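Local structure of peptidase, zinc-dependent (Methanocorpusculum labreanum, 3LMC) at residues 14-19 against 31-36; 58-63 against 91-96; 62-67 against 83-88; 70-75 against 79-84. The protein probably acts as a zinc-dependent metallopeptidase of family M54 (archaemetzincin type), carrying one zinc ion and a separate iron ion held by four cysteines. All coordinates share one frame; numbering follows the deposited sequence. Where two conformers were deposited one is given.

Interaction 1: residues 14-19 against 31-36; sequences GLSRPV and VSRIDD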
loop_
_atom_site.group_PDB
_atom_site.type_symbol
_atom_site.label_atom_id
_atom_site.label_comp_id
_atom_site.label_asym_id
_atom_site.label_seq_id
_atom_site.Cartn_x
_atom_site.Cartn_y
_atom_site.Cartn_z
ATOM N N GLY A 14 3.407 11.908 -11.122
ATOM C CA GLY A 14 3.813 13.148 -10.482
ATOM C C GLY A 14 3.512 13.112 -8.986
ATOM O O GLY A 14 4.089 13.881 -8.210
ATOM N N LEU A 15 2.605 12.220 -8.585
ATOM C CA LEU A 15 2.239 12.073 -7.178
ATOM C C LEU A 15 3.172 11.091 -6.471
ATOM O O LEU A 15 3.151 10.972 -5.238
ATOM C CB LEU A 15 0.781 11.618 -7.044
ATOM C CG LEU A 15 -0.271 12.487 -7.748
ATOM C CD1 LEU A 15 -1.644 11.835 -7.688
ATOM C CD2 LEU A 15 -0.321 13.870 -7.149
ATOM N N SER A 16 3.991 10.391 -7.254
ATOM C CA SER A 16 4.877 9.336 -6.729
ATOM C C SER A 16 5.789 9.837 -5.639
ATOM O O SER A 16 5.818 9.299 -4.530
ATOM C CB SER A 16 5.769 8.763 -7.835
ATOM O OG SER A 16 5.095 7.735 -8.521
ATOM N N ARG A 17 6.568 10.854 -5.978
ATOM C CA ARG A 17 7.610 11.322 -5.083
ATOM C C ARG A 17 7.042 11.830 -3.748
ATOM O O ARG A 17 7.472 11.378 -2.689
ATOM C CB ARG A 17 8.461 12.379 -5.775
ATOM C CG ARG A 17 9.578 12.931 -4.929
ATOM C CD ARG A 17 10.309 14.009 -5.704
ATOM N NE ARG A 17 11.356 14.647 -4.919
ATOM C CZ ARG A 17 12.110 15.642 -5.369
ATOM N NH1 ARG A 17 11.926 16.101 -6.602
ATOM N NH2 ARG A 17 13.047 16.175 -4.592
ATOM N N PRO A 18 6.055 12.750 -3.793
ATOM C CA PRO A 18 5.466 13.234 -2.536
ATOM C C PRO A 18 4.916 12.099 -1.679
ATOM O O PRO A 18 5.137 12.077 -0.470
ATOM C CB PRO A 18 4.309 14.142 -3.002
ATOM C CG PRO A 18 4.632 14.497 -4.386
ATOM C CD PRO A 18 5.389 13.334 -4.971
ATOM N N VAL A 19 4.200 11.166 -2.293
ATOM C CA VAL A 19 3.684 10.026 -1.541
ATOM C C VAL A 19 4.810 9.226 -0.872
ATOM O O VAL A 19 4.749 8.889 0.316
ATOM C CB VAL A 19 2.846 9.098 -2.426
ATOM C CG1 VAL A 19 2.593 7.764 -1.696
ATOM C CG2 VAL A 19 1.534 9.789 -2.786
ATOM N N VAL A 31 11.956 4.888 2.480
ATOM C CA VAL A 31 11.041 4.252 1.550
ATOM C C VAL A 31 11.580 4.477 0.147
ATOM O O VAL A 31 11.775 5.621 -0.275
ATOM C CB VAL A 31 9.626 4.876 1.668
ATOM C CG1 VAL A 31 8.695 4.373 0.560
ATOM C CG2 VAL A 31 9.040 4.596 3.029
ATOM N N SER A 32 11.840 3.390 -0.569
ATOM C CA SER A 32 12.358 3.475 -1.928
ATOM C C SER A 32 11.221 3.431 -2.943
ATOM O O SER A 32 10.278 2.657 -2.788
ATOM C CB SER A 32 13.345 2.340 -2.192
ATOM O OG SER A 32 13.740 2.323 -3.559
ATOM N N ARG A 33 11.334 4.255 -3.980
ATOM C CA ARG A 33 10.268 4.463 -4.947
ATOM C C ARG A 33 10.556 3.780 -6.281
ATOM O O ARG A 33 11.626 3.960 -6.862
ATOM C CB ARG A 33 10.084 5.962 -5.167
ATOM C CG ARG A 33 8.860 6.346 -5.966
ATOM C CD ARG A 33 8.675 7.846 -5.924
ATOM N NE ARG A 33 9.686 8.542 -6.707
ATOM C CZ ARG A 33 10.749 9.150 -6.194
ATOM N NH1 ARG A 33 10.962 9.151 -4.879
ATOM N NH2 ARG A 33 11.598 9.763 -7.007
ATOM N N ILE A 34 9.598 2.986 -6.753
ATOM C CA ILE A 34 9.643 2.418 -8.102
ATOM C C ILE A 34 8.407 2.908 -8.844
ATOM O O ILE A 34 7.293 2.531 -8.485
ATOM C CB ILE A 34 9.596 0.864 -8.087
ATOM C CG1 ILE A 34 10.725 0.273 -7.251
ATOM C CG2 ILE A 34 9.655 0.310 -9.510
ATOM C CD1 ILE A 34 10.479 -1.202 -6.867
ATOM N N ASP A 35 8.571 3.749 -9.867
ATOM C CA ASP A 35 7.388 4.278 -10.543
ATOM C C ASP A 35 7.519 4.286 -12.057
ATOM O O ASP A 35 6.895 5.107 -12.740
ATOM C CB ASP A 35 7.028 5.672 -10.026
ATOM C CG ASP A 35 8.079 6.716 -10.356
ATOM O OD1 ASP A 35 9.044 6.401 -11.086
ATOM O OD2 ASP A 35 7.933 7.870 -9.885
ATOM N N ASP A 36 8.326 3.366 -12.579
ATOM C CA ASP A 36 8.550 3.285 -14.015
ATOM C C ASP A 36 8.091 1.941 -14.555
ATOM O O ASP A 36 8.877 1.217 -15.156
ATOM C CB ASP A 36 10.028 3.519 -14.360
ATOM C CG ASP A 36 10.957 2.472 -13.751
ATOM O OD1 ASP A 36 10.561 1.814 -12.765
ATOM O OD2 ASP A 36 12.089 2.313 -14.263
#
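Ser16 and Arg17, in the N-terminal part of helix 16-27, meet Arg33 of strand 31-34 and the nearby Asp35, inside the beta-alpha-beta unit formed by strand 3-7, helix 16-27 and strand 31-34. The close-packed side is at Ser16. Its CB lies 3.1 Å from Asp35 OD2, and a weak, doubtful hydrogen bond runs from Ser16 OG to the same oxygen. CG of Asp35 sits between its backbone N and carbonyl carbon (chi1 66°), which brings the carboxylate up to Ser16. OD2 also lies in the plane of the Arg33 guanidinium, at its edge, making a long salt bridge of 3.7 Å to NE. Putting an alanine at Asp35 would probably leave Arg33 without this charge partner and open a gap beside Ser16 CB. Trp7 of strand 3-7 backs both Ser16 and Asp35. The looser, exposed side belongs to the two arginines. The extended chain of Arg17 carries its guanidinium away to a salt bridge with Glu21. Arg33, bent at chi3 (71°), instead lays its guanidinium over the helix backbone, with Arg17 CA 3.6 Å above one face and Arg33 CD 3.5 Å from Ser16 O.

Interaction 2: residues 58-63 against 91-96; sequences LKLDMF and ILLVTP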
loop_
_atom_site.group_PDB
_atom_site.type_symbol
_atom_site.label_atom_id
_atom_site.label_comp_id
_atom_site.label_asym_id
_atom_site.label_seq_id
_atom_site.Cartn_x
_atom_site.Cartn_y
_atom_site.Cartn_z
ATOM N N LEU A 58 -0.436 -12.253 -3.668
ATOM C CA LEU A 58 0.341 -13.479 -3.884
ATOM C C LEU A 58 1.247 -13.316 -5.106
ATOM O O LEU A 58 2.419 -13.708 -5.094
ATOM C CB LEU A 58 -0.596 -14.682 -4.096
ATOM C CG LEU A 58 -1.527 -15.014 -2.924
ATOM C CD1 LEU A 58 -2.414 -16.220 -3.226
ATOM C CD2 LEU A 58 -0.705 -15.269 -1.670
ATOM N N LYS A 59 0.686 -12.743 -6.167
ATOM C CA LYS A 59 1.447 -12.441 -7.370
ATOM C C LYS A 59 2.595 -11.461 -7.076
ATOM O O LYS A 59 3.675 -11.558 -7.673
ATOM C CB LYS A 59 0.519 -11.857 -8.435
ATOM C CG LYS A 59 1.158 -11.702 -9.774
ATOM C CD LYS A 59 0.213 -10.994 -10.753
ATOM C CE LYS A 59 0.801 -10.956 -12.164
ATOM N NZ LYS A 59 -0.167 -10.375 -13.130
ATOM N N LEU A 60 2.354 -10.526 -6.157
ATOM C CA LEU A 60 3.365 -9.540 -5.777
ATOM C C LEU A 60 4.540 -10.209 -5.047
ATOM O O LEU A 60 5.708 -9.884 -5.282
ATOM C CB LEU A 60 2.749 -8.473 -4.874
ATOM C CG LEU A 60 3.123 -7.021 -5.152
ATOM C CD1 LEU A 60 2.854 -6.177 -3.909
ATOM C CD2 LEU A 60 4.576 -6.915 -5.578
ATOM N N ASP A 61 4.231 -11.135 -4.149
ATOM C CA ASP A 61 5.290 -11.906 -3.508
ATOM C C ASP A 61 6.106 -12.654 -4.575
ATOM O O ASP A 61 7.333 -12.610 -4.585
ATOM C CB ASP A 61 4.716 -12.881 -2.493
ATOM C CG ASP A 61 5.742 -13.905 -2.037
ATOM O OD1 ASP A 61 6.714 -13.533 -1.340
ATOM O OD2 ASP A 61 5.584 -15.083 -2.396
HETATM N N MSE A 62 5.426 -13.342 -5.479
HETATM C CA MSE A 62 6.139 -14.070 -6.528
HETATM C C MSE A 62 7.043 -13.163 -7.356
HETATM O O MSE A 62 8.166 -13.535 -7.699
HETATM C CB MSE A 62 5.155 -14.775 -7.448
HETATM C CG MSE A 62 4.318 -15.827 -6.753
HETATM SE SE MSE A 62 3.419 -16.876 -8.106
HETATM C CE MSE A 62 4.847 -16.816 -9.466
ATOM N N PHE A 63 6.549 -11.971 -7.679
ATOM C CA PHE A 63 7.334 -11.008 -8.441
ATOM C C PHE A 63 8.603 -10.591 -7.687
ATOM O O PHE A 63 9.702 -10.548 -8.256
ATOM C CB PHE A 63 6.490 -9.764 -8.767
ATOM C CG PHE A 63 7.221 -8.746 -9.562
ATOM C CD1 PHE A 63 7.370 -8.900 -10.938
ATOM C CD2 PHE A 63 7.777 -7.633 -8.942
ATOM C CE1 PHE A 63 8.055 -7.949 -11.690
ATOM C CE2 PHE A 63 8.463 -6.675 -9.688
ATOM C CZ PHE A 63 8.602 -6.838 -11.063
ATOM N N ILE A 91 6.817 -4.640 0.340
ATOM C CA ILE A 91 6.355 -3.880 -0.816
ATOM C C ILE A 91 4.931 -3.372 -0.645
ATOM O O ILE A 91 4.041 -4.129 -0.261
ATOM C CB ILE A 91 6.418 -4.734 -2.084
ATOM C CG1 ILE A 91 7.874 -5.111 -2.373
ATOM C CG2 ILE A 91 5.739 -4.018 -3.266
ATOM C CD1 ILE A 91 8.031 -6.185 -3.446
ATOM N N LEU A 92 4.729 -2.091 -0.941
ATOM C CA LEU A 92 3.391 -1.524 -1.086
ATOM C C LEU A 92 3.158 -1.222 -2.567
ATOM O O LEU A 92 3.837 -0.370 -3.152
ATOM C CB LEU A 92 3.250 -0.233 -0.268
ATOM C CG LEU A 92 1.952 0.574 -0.492
ATOM C CD1 LEU A 92 0.724 -0.276 -0.202
ATOM C CD2 LEU A 92 1.901 1.888 0.323
ATOM N N LEU A 93 2.196 -1.919 -3.167
ATOM C CA LEU A 93 1.806 -1.685 -4.559
ATOM C C LEU A 93 0.698 -0.614 -4.603
ATOM O O LEU A 93 -0.302 -0.703 -3.885
ATOM C CB LEU A 93 1.289 -2.990 -5.174
ATOM C CG LEU A 93 1.285 -3.277 -6.682
ATOM C CD1 LEU A 93 -0.001 -3.989 -7.106
ATOM C CD2 LEU A 93 1.536 -2.053 -7.521
ATOM N N VAL A 94 0.890 0.404 -5.433
ATOM C CA VAL A 94 -0.142 1.425 -5.662
ATOM C C VAL A 94 -0.694 1.157 -7.049
ATOM O O VAL A 94 0.020 1.318 -8.036
ATOM C CB VAL A 94 0.450 2.835 -5.606
ATOM C CG1 VAL A 94 -0.595 3.878 -5.996
ATOM C CG2 VAL A 94 0.991 3.116 -4.214
ATOM N N THR A 95 -1.949 0.719 -7.122
ATOM C CA THR A 95 -2.518 0.208 -8.368
ATOM C C THR A 95 -3.776 0.977 -8.774
ATOM O O THR A 95 -4.535 1.426 -7.916
ATOM C CB THR A 95 -2.904 -1.277 -8.213
ATOM O OG1 THR A 95 -3.565 -1.735 -9.408
ATOM C CG2 THR A 95 -3.861 -1.441 -7.041
ATOM N N PRO A 96 -4.030 1.109 -10.083
ATOM C CA PRO A 96 -5.258 1.829 -10.468
ATOM C C PRO A 96 -6.525 0.978 -10.367
ATOM O O PRO A 96 -7.628 1.530 -10.488
ATOM C CB PRO A 96 -5.001 2.184 -11.937
ATOM C CG PRO A 96 -4.112 1.032 -12.419
ATOM C CD PRO A 96 -3.178 0.795 -11.248
#
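Leu60 of helix 53-66 packs on Ile91 and Leu93 of strand 90-94, an interior strand of the mixed five-stranded sheet; the contact is helix-on-sheet packing in the hydrophobic core of this alpha/beta domain. Along the helix, Lys59 comes first and turns to the loop beside it, its NZ bonded to Pro40 O. Leu60 follows and carries the contact, its CB directed at the strand. Its chi1 of -137° lies away from the usual staggered values, and the two methyls divide the work. CD1 reaches both strand residues, while Leu60 CD2 faces Ile91 alone, 3.9 Å from Ile91 CG2 and 4.1 Å from Ile91 CD1. Asp61 points away from the strand. Phe63, one turn after Leu60, heads toward the sheet again but spends its ring on Phe6 and Phe71. On the strand, Ile91 and Leu93 turn to the helix, whereas Leu92 between them points to the other side of the sheet, where it meets Leu5 and Val120. Phe39 also touches Leu93. Ile91 CG2, anti to its own backbone N, is placed 3.7 Å from Leu60 CD1, and Leu60 CD1 also rests 3.8 Å from Leu93 CB.

Interaction 3: residues 62-67 against 83-88; sequences MFRRRM and KFNHLH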
loop_
_atom_site.group_PDB
_atom_site.type_symbol
_atom_site.label_atom_id
_atom_site.label_comp_id
_atom_site.label_asym_id
_atom_site.label_seq_id
_atom_site.Cartn_x
_atom_site.Cartn_y
_atom_site.Cartn_z
HETATM N N MSE A 62 5.426 -13.342 -5.479
HETATM C CA MSE A 62 6.139 -14.070 -6.528
HETATM C C MSE A 62 7.043 -13.163 -7.356
HETATM O O MSE A 62 8.166 -13.535 -7.699
HETATM C CB MSE A 62 5.155 -14.775 -7.448
HETATM C CG MSE A 62 4.318 -15.827 -6.753
HETATM SE SE MSE A 62 3.419 -16.876 -8.106
HETATM C CE MSE A 62 4.847 -16.816 -9.466
ATOM N N PHE A 63 6.549 -11.971 -7.679
ATOM C CA PHE A 63 7.334 -11.008 -8.441
ATOM C C PHE A 63 8.603 -10.591 -7.687
ATOM O O PHE A 63 9.702 -10.548 -8.256
ATOM C CB PHE A 63 6.490 -9.764 -8.767
ATOM C CG PHE A 63 7.221 -8.746 -9.562
ATOM C CD1 PHE A 63 7.370 -8.900 -10.938
ATOM C CD2 PHE A 63 7.777 -7.633 -8.942
ATOM C CE1 PHE A 63 8.055 -7.949 -11.690
ATOM C CE2 PHE A 63 8.463 -6.675 -9.688
ATOM C CZ PHE A 63 8.602 -6.838 -11.063
ATOM N N ARG A 64 8.452 -10.266 -6.411
ATOM C CA ARG A 64 9.611 -9.907 -5.606
ATOM C C ARG A 64 10.657 -11.031 -5.622
ATOM O O ARG A 64 11.835 -10.785 -5.877
ATOM C CB ARG A 64 9.196 -9.616 -4.166
ATOM C CG ARG A 64 10.363 -9.302 -3.223
ATOM C CD ARG A 64 9.838 -9.014 -1.809
ATOM N NE ARG A 64 9.002 -10.122 -1.378
ATOM C CZ ARG A 64 7.957 -10.012 -0.567
ATOM N NH1 ARG A 64 7.629 -8.832 -0.052
ATOM N NH2 ARG A 64 7.248 -11.093 -0.267
ATOM N N ARG A 65 10.225 -12.260 -5.359
ATOM C CA ARG A 65 11.177 -13.365 -5.263
ATOM C C ARG A 65 11.911 -13.573 -6.588
ATOM O O ARG A 65 13.097 -13.915 -6.611
ATOM C CB ARG A 65 10.489 -14.656 -4.825
ATOM C CG ARG A 65 11.406 -15.874 -4.869
ATOM C CD ARG A 65 10.880 -17.001 -4.002
ATOM N NE ARG A 65 9.560 -17.459 -4.431
ATOM C CZ ARG A 65 8.410 -17.033 -3.912
ATOM N NH1 ARG A 65 8.406 -16.122 -2.946
ATOM N NH2 ARG A 65 7.259 -17.520 -4.364
ATOM N N ARG A 66 11.194 -13.345 -7.687
ATOM C CA ARG A 66 11.729 -13.512 -9.037
ATOM C C ARG A 66 12.625 -12.326 -9.432
ATOM O O ARG A 66 13.360 -12.406 -10.416
ATOM C CB ARG A 66 10.560 -13.690 -10.027
ATOM C CG ARG A 66 10.930 -13.806 -11.498
ATOM C CD ARG A 66 9.694 -14.050 -12.374
ATOM N NE ARG A 66 8.876 -12.845 -12.549
ATOM C CZ ARG A 66 8.883 -12.086 -13.643
ATOM N NH1 ARG A 66 9.656 -12.406 -14.686
ATOM N NH2 ARG A 66 8.104 -11.011 -13.705
HETATM N N MSE A 67 12.594 -11.241 -8.654
HETATM C CA MSE A 67 13.290 -10.003 -9.046
HETATM C C MSE A 67 14.344 -9.479 -8.058
HETATM O O MSE A 67 14.219 -8.364 -7.561
HETATM C CB MSE A 67 12.276 -8.888 -9.345
HETATM C CG MSE A 67 11.370 -9.146 -10.552
HETATM SE SE MSE A 67 12.371 -9.334 -12.256
HETATM C CE MSE A 67 12.767 -7.483 -12.615
ATOM N N LYS A 83 15.071 -17.204 0.286
ATOM C CA LYS A 83 14.342 -17.747 1.426
ATOM C C LYS A 83 13.609 -16.682 2.220
ATOM O O LYS A 83 12.520 -16.924 2.736
ATOM C CB LYS A 83 15.287 -18.520 2.361
ATOM C CG LYS A 83 15.928 -19.752 1.720
ATOM C CD LYS A 83 16.792 -20.500 2.717
ATOM C CE LYS A 83 17.468 -21.725 2.099
ATOM N NZ LYS A 83 16.603 -22.940 2.061
ATOM N N PHE A 84 14.197 -15.498 2.333
ATOM C CA PHE A 84 13.678 -14.547 3.308
ATOM C C PHE A 84 13.231 -13.182 2.768
ATOM O O PHE A 84 13.078 -12.253 3.556
ATOM C CB PHE A 84 14.698 -14.338 4.432
ATOM C CG PHE A 84 15.124 -15.615 5.128
ATOM C CD1 PHE A 84 14.208 -16.375 5.835
ATOM C CD2 PHE A 84 16.450 -16.022 5.100
ATOM C CE1 PHE A 84 14.602 -17.541 6.492
ATOM C CE2 PHE A 84 16.863 -17.197 5.765
ATOM C CZ PHE A 84 15.941 -17.951 6.451
ATOM N N ASN A 85 13.031 -13.052 1.453
ATOM C CA ASN A 85 12.671 -11.754 0.870
ATOM C C ASN A 85 11.421 -11.122 1.499
ATOM O O ASN A 85 11.341 -9.902 1.640
ATOM C CB ASN A 85 12.542 -11.814 -0.673
ATOM C CG ASN A 85 11.471 -12.801 -1.144
ATOM O OD1 ASN A 85 10.286 -12.473 -1.191
ATOM N ND2 ASN A 85 11.893 -14.016 -1.497
ATOM N N HIS A 86 10.448 -11.948 1.871
ATOM C CA HIS A 86 9.202 -11.454 2.466
ATOM C C HIS A 86 9.386 -10.877 3.879
ATOM O O HIS A 86 8.540 -10.120 4.347
ATOM C CB HIS A 86 8.141 -12.565 2.490
ATOM C CG HIS A 86 8.541 -13.759 3.304
ATOM N ND1 HIS A 86 9.515 -14.647 2.896
ATOM C CD2 HIS A 86 8.108 -14.205 4.509
ATOM C CE1 HIS A 86 9.654 -15.594 3.806
ATOM N NE2 HIS A 86 8.816 -15.344 4.799
ATOM N N LEU A 87 10.470 -11.243 4.569
ATOM C CA LEU A 87 10.718 -10.701 5.917
ATOM C C LEU A 87 11.378 -9.325 5.810
ATOM O O LEU A 87 11.191 -8.468 6.675
ATOM C CB LEU A 87 11.647 -11.612 6.750
ATOM C CG LEU A 87 11.449 -13.132 6.841
ATOM C CD1 LEU A 87 12.453 -13.769 7.832
ATOM C CD2 LEU A 87 10.016 -13.460 7.253
ATOM N N HIS A 88 12.147 -9.116 4.743
ATOM C CA HIS A 88 13.063 -7.978 4.696
ATOM C C HIS A 88 12.675 -6.875 3.728
ATOM O O HIS A 88 12.933 -5.699 3.991
ATOM C CB HIS A 88 14.482 -8.461 4.388
ATOM C CG HIS A 88 15.072 -9.294 5.477
ATOM N ND1 HIS A 88 15.772 -8.753 6.532
ATOM C CD2 HIS A 88 15.055 -10.632 5.683
ATOM C CE1 HIS A 88 16.156 -9.719 7.344
ATOM N NE2 HIS A 88 15.737 -10.870 6.850
#
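Arg64 and Asn85 supply the hydrogen bond between segments 62-67 and 83-88: Arg64 NE to Asn85 OD1, 2.7 Å and bent (137° at the hydrogen), the oxygen lying 29° out of the guanidinium plane. Salt bridges keep to the first helix, Arg64 NH2 and Arg65 NH1 sharing the carboxylate of Asp61. Backbone carbonyls of Leu115, Glu89 and Gly116 take the remaining Arg64 N-H groups. In van der Waals contact, Arg64, bent at chi3, slides its guanidinium over the second helix, with His86 CA 3.4 Å above one face and NH2 3.3 Å from His86 CB. Arg65 brings CB to 3.7 Å from Asn85 ND2, which itself bonds to Tyr81 O. A methionine at Arg64 would probably leave Asn85 OD1 and those carbonyls without their donor and Asp61 with one partner fewer. The segment axes cross at 118°, 9.4 Å apart; helix 68-71 packs beside Arg64 through Phe71, and Gly116 leads into strand 117-120.

Interaction 4: residues 70-75 against 79-84; sequences IFKPAD and EFYNKF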
loop_
_atom_site.group_PDB
_atom_site.type_symbol
_atom_site.label_atom_id
_atom_site.label_comp_id
_atom_site.label_asym_id
_atom_site.label_seq_id
_atom_site.Cartn_x
_atom_site.Cartn_y
_atom_site.Cartn_z
ATOM N N ILE A 70 15.961 -6.127 -8.625
ATOM C CA ILE A 70 15.214 -4.949 -8.164
ATOM C C ILE A 70 15.219 -4.762 -6.634
ATOM O O ILE A 70 15.579 -3.694 -6.151
ATOM C CB ILE A 70 13.756 -4.940 -8.682
ATOM C CG1 ILE A 70 13.722 -4.950 -10.206
ATOM C CG2 ILE A 70 13.021 -3.709 -8.191
ATOM C CD1 ILE A 70 12.323 -4.803 -10.761
ATOM N N PHE A 71 14.840 -5.792 -5.875
ATOM C CA PHE A 71 14.564 -5.599 -4.441
ATOM C C PHE A 71 15.661 -6.000 -3.444
ATOM O O PHE A 71 15.631 -5.562 -2.288
ATOM C CB PHE A 71 13.259 -6.302 -4.053
ATOM C CG PHE A 71 12.071 -5.850 -4.854
ATOM C CD1 PHE A 71 11.419 -4.662 -4.543
ATOM C CD2 PHE A 71 11.610 -6.604 -5.926
ATOM C CE1 PHE A 71 10.328 -4.241 -5.294
ATOM C CE2 PHE A 71 10.511 -6.191 -6.673
ATOM C CZ PHE A 71 9.875 -5.016 -6.359
ATOM N N LYS A 72 16.608 -6.833 -3.868
ATOM C CA LYS A 72 17.627 -7.345 -2.946
ATOM C C LYS A 72 18.727 -6.312 -2.703
ATOM O O LYS A 72 19.337 -5.835 -3.653
ATOM C CB LYS A 72 18.221 -8.644 -3.492
ATOM C CG LYS A 72 19.374 -9.205 -2.677
ATOM C CD LYS A 72 19.933 -10.480 -3.299
ATOM C CE LYS A 72 21.053 -10.179 -4.293
ATOM N NZ LYS A 72 22.189 -9.375 -3.709
ATOM N N PRO A 73 18.975 -5.948 -1.431
ATOM C CA PRO A 73 20.098 -5.054 -1.121
ATOM C C PRO A 73 21.389 -5.645 -1.678
ATOM O O PRO A 73 21.507 -6.867 -1.742
ATOM C CB PRO A 73 20.146 -5.069 0.410
ATOM C CG PRO A 73 18.766 -5.397 0.826
ATOM C CD PRO A 73 18.244 -6.353 -0.220
ATOM N N ALA A 74 22.331 -4.796 -2.083
ATOM C CA ALA A 74 23.622 -5.270 -2.581
ATOM C C ALA A 74 24.341 -6.172 -1.575
ATOM O O ALA A 74 24.976 -7.146 -1.956
ATOM C CB ALA A 74 24.509 -4.089 -2.958
ATOM N N ASP A 75 24.233 -5.850 -0.290
ATOM C CA ASP A 75 24.948 -6.595 0.739
ATOM C C ASP A 75 24.199 -7.835 1.225
ATOM O O ASP A 75 24.531 -8.389 2.271
ATOM C CB ASP A 75 25.292 -5.684 1.932
ATOM C CG ASP A 75 24.057 -5.242 2.715
ATOM O OD1 ASP A 75 22.939 -5.730 2.421
ATOM O OD2 ASP A 75 24.210 -4.399 3.627
ATOM N N GLU A 79 20.894 -16.409 -1.922
ATOM C CA GLU A 79 20.179 -17.541 -1.353
ATOM C C GLU A 79 19.387 -17.105 -0.122
ATOM O O GLU A 79 18.271 -17.576 0.099
ATOM C CB GLU A 79 21.150 -18.672 -0.995
ATOM C CG GLU A 79 20.528 -20.066 -1.035
ATOM C CD GLU A 79 21.545 -21.175 -0.782
ATOM O OE1 GLU A 79 22.528 -20.933 -0.042
ATOM O OE2 GLU A 79 21.360 -22.289 -1.323
ATOM N N PHE A 80 19.966 -16.206 0.675
ATOM C CA PHE A 80 19.265 -15.635 1.821
ATOM C C PHE A 80 18.010 -14.886 1.330
ATOM O O PHE A 80 16.950 -14.971 1.940
ATOM C CB PHE A 80 20.197 -14.693 2.591
ATOM C CG PHE A 80 19.572 -14.054 3.812
ATOM C CD1 PHE A 80 19.854 -14.533 5.083
ATOM C CD2 PHE A 80 18.724 -12.960 3.693
ATOM C CE1 PHE A 80 19.285 -13.945 6.207
ATOM C CE2 PHE A 80 18.153 -12.364 4.818
ATOM C CZ PHE A 80 18.427 -12.850 6.066
ATOM N N TYR A 81 18.137 -14.166 0.220
ATOM C CA TYR A 81 17.026 -13.393 -0.341
ATOM C C TYR A 81 15.906 -14.310 -0.823
ATOM O O TYR A 81 14.714 -14.035 -0.607
ATOM C CB TYR A 81 17.528 -12.514 -1.487
ATOM C CG TYR A 81 16.459 -11.726 -2.217
ATOM C CD1 TYR A 81 15.873 -12.222 -3.376
ATOM C CD2 TYR A 81 16.057 -10.472 -1.767
ATOM C CE1 TYR A 81 14.902 -11.501 -4.061
ATOM C CE2 TYR A 81 15.086 -9.742 -2.451
ATOM C CZ TYR A 81 14.513 -10.262 -3.592
ATOM O OH TYR A 81 13.549 -9.543 -4.272
ATOM N N ASN A 82 16.288 -15.392 -1.495
ATOM C CA ASN A 82 15.304 -16.349 -1.986
ATOM C C ASN A 82 14.444 -16.891 -0.845
ATOM O O ASN A 82 13.228 -17.004 -0.992
ATOM C CB ASN A 82 15.971 -17.497 -2.752
ATOM C CG ASN A 82 14.974 -18.303 -3.575
ATOM O OD1 ASN A 82 14.607 -19.418 -3.202
ATOM N ND2 ASN A 82 14.522 -17.733 -4.697
ATOM N N LYS A 83 15.071 -17.204 0.286
ATOM C CA LYS A 83 14.342 -17.747 1.426
ATOM C C LYS A 83 13.609 -16.682 2.220
ATOM O O LYS A 83 12.520 -16.924 2.736
ATOM C CB LYS A 83 15.287 -18.520 2.361
ATOM C CG LYS A 83 15.928 -19.752 1.720
ATOM C CD LYS A 83 16.792 -20.500 2.717
ATOM C CE LYS A 83 17.468 -21.725 2.099
ATOM N NZ LYS A 83 16.603 -22.940 2.061
ATOM N N PHE A 84 14.197 -15.498 2.333
ATOM C CA PHE A 84 13.678 -14.547 3.308
ATOM C C PHE A 84 13.231 -13.182 2.768
ATOM O O PHE A 84 13.078 -12.253 3.556
ATOM C CB PHE A 84 14.698 -14.338 4.432
ATOM C CG PHE A 84 15.124 -15.615 5.128
ATOM C CD1 PHE A 84 14.208 -16.375 5.835
ATOM C CD2 PHE A 84 16.450 -16.022 5.100
ATOM C CE1 PHE A 84 14.602 -17.541 6.492
ATOM C CE2 PHE A 84 16.863 -17.197 5.765
ATOM C CZ PHE A 84 15.941 -17.951 6.451
#
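The Tyr81 ring carries Lys72 on one face: Lys72 CB stands 3.3 Å above its plane, offset toward the rim, in a CH-pi contact 3.6 Å from the ring centroid and 26° off the normal. At the edge of the Phe71 ring, near its plane, lies the Tyr81 hydroxyl, with OH 3.3 Å from Phe71 CB; one face of the Phe71 ring holds Ile70 CG2 over its centre. With CG anti to the backbone N (chi1 176°), Tyr81 extends from helix 78-88 straight at the point where helix 68-71 ends, and Lys72 is the first residue to leave helical geometry. The contact packs the loop after helix 68-71 against helix 78-88, the next helix in the chain, a local helix-loop-helix connection. The buried Tyr81 bonds through OH to Arg64 O, which ties the ring to helix 53-66 as well. Phe71 turns its own ring inward, edge-to-face with His4 and against Phe63 and Ile34. The lysine chain crosses the ring obliquely toward its root, Lys72 CD lying 3.6 Å from Tyr81 CB. It then bends at chi3 and chi4, so that the ammonium curls over the loop. There Lys72 NZ bonds to Met76 O and, at 3.3 Å, to Pro73 O.

Overall arrangement
Interaction 2 is the deepest and wholly apolar, helix 53-66 against an inner strand of the five-stranded sheet. Interaction 1 reaches the same sheet at its outermost strand 31-34 and is correspondingly polar, with charged groups at the surface. Interactions 3 and 4 lie farther from the chain centre, their own centres about 7 Å apart, and share helix 78-88: one is a polar crossing with helix 53-66, the other a buried aromatic contact nested in the chain loop that interaction 2 closes. Helix 53-66 serves both 2 and 3. Phe71 of interaction 4 packs against residues of the other contacts, its CE1 lying 3.4 Å from Ile34 CD1 and 3.5 Å from Ile91 CD1. All four lie away from the zinc and iron sites.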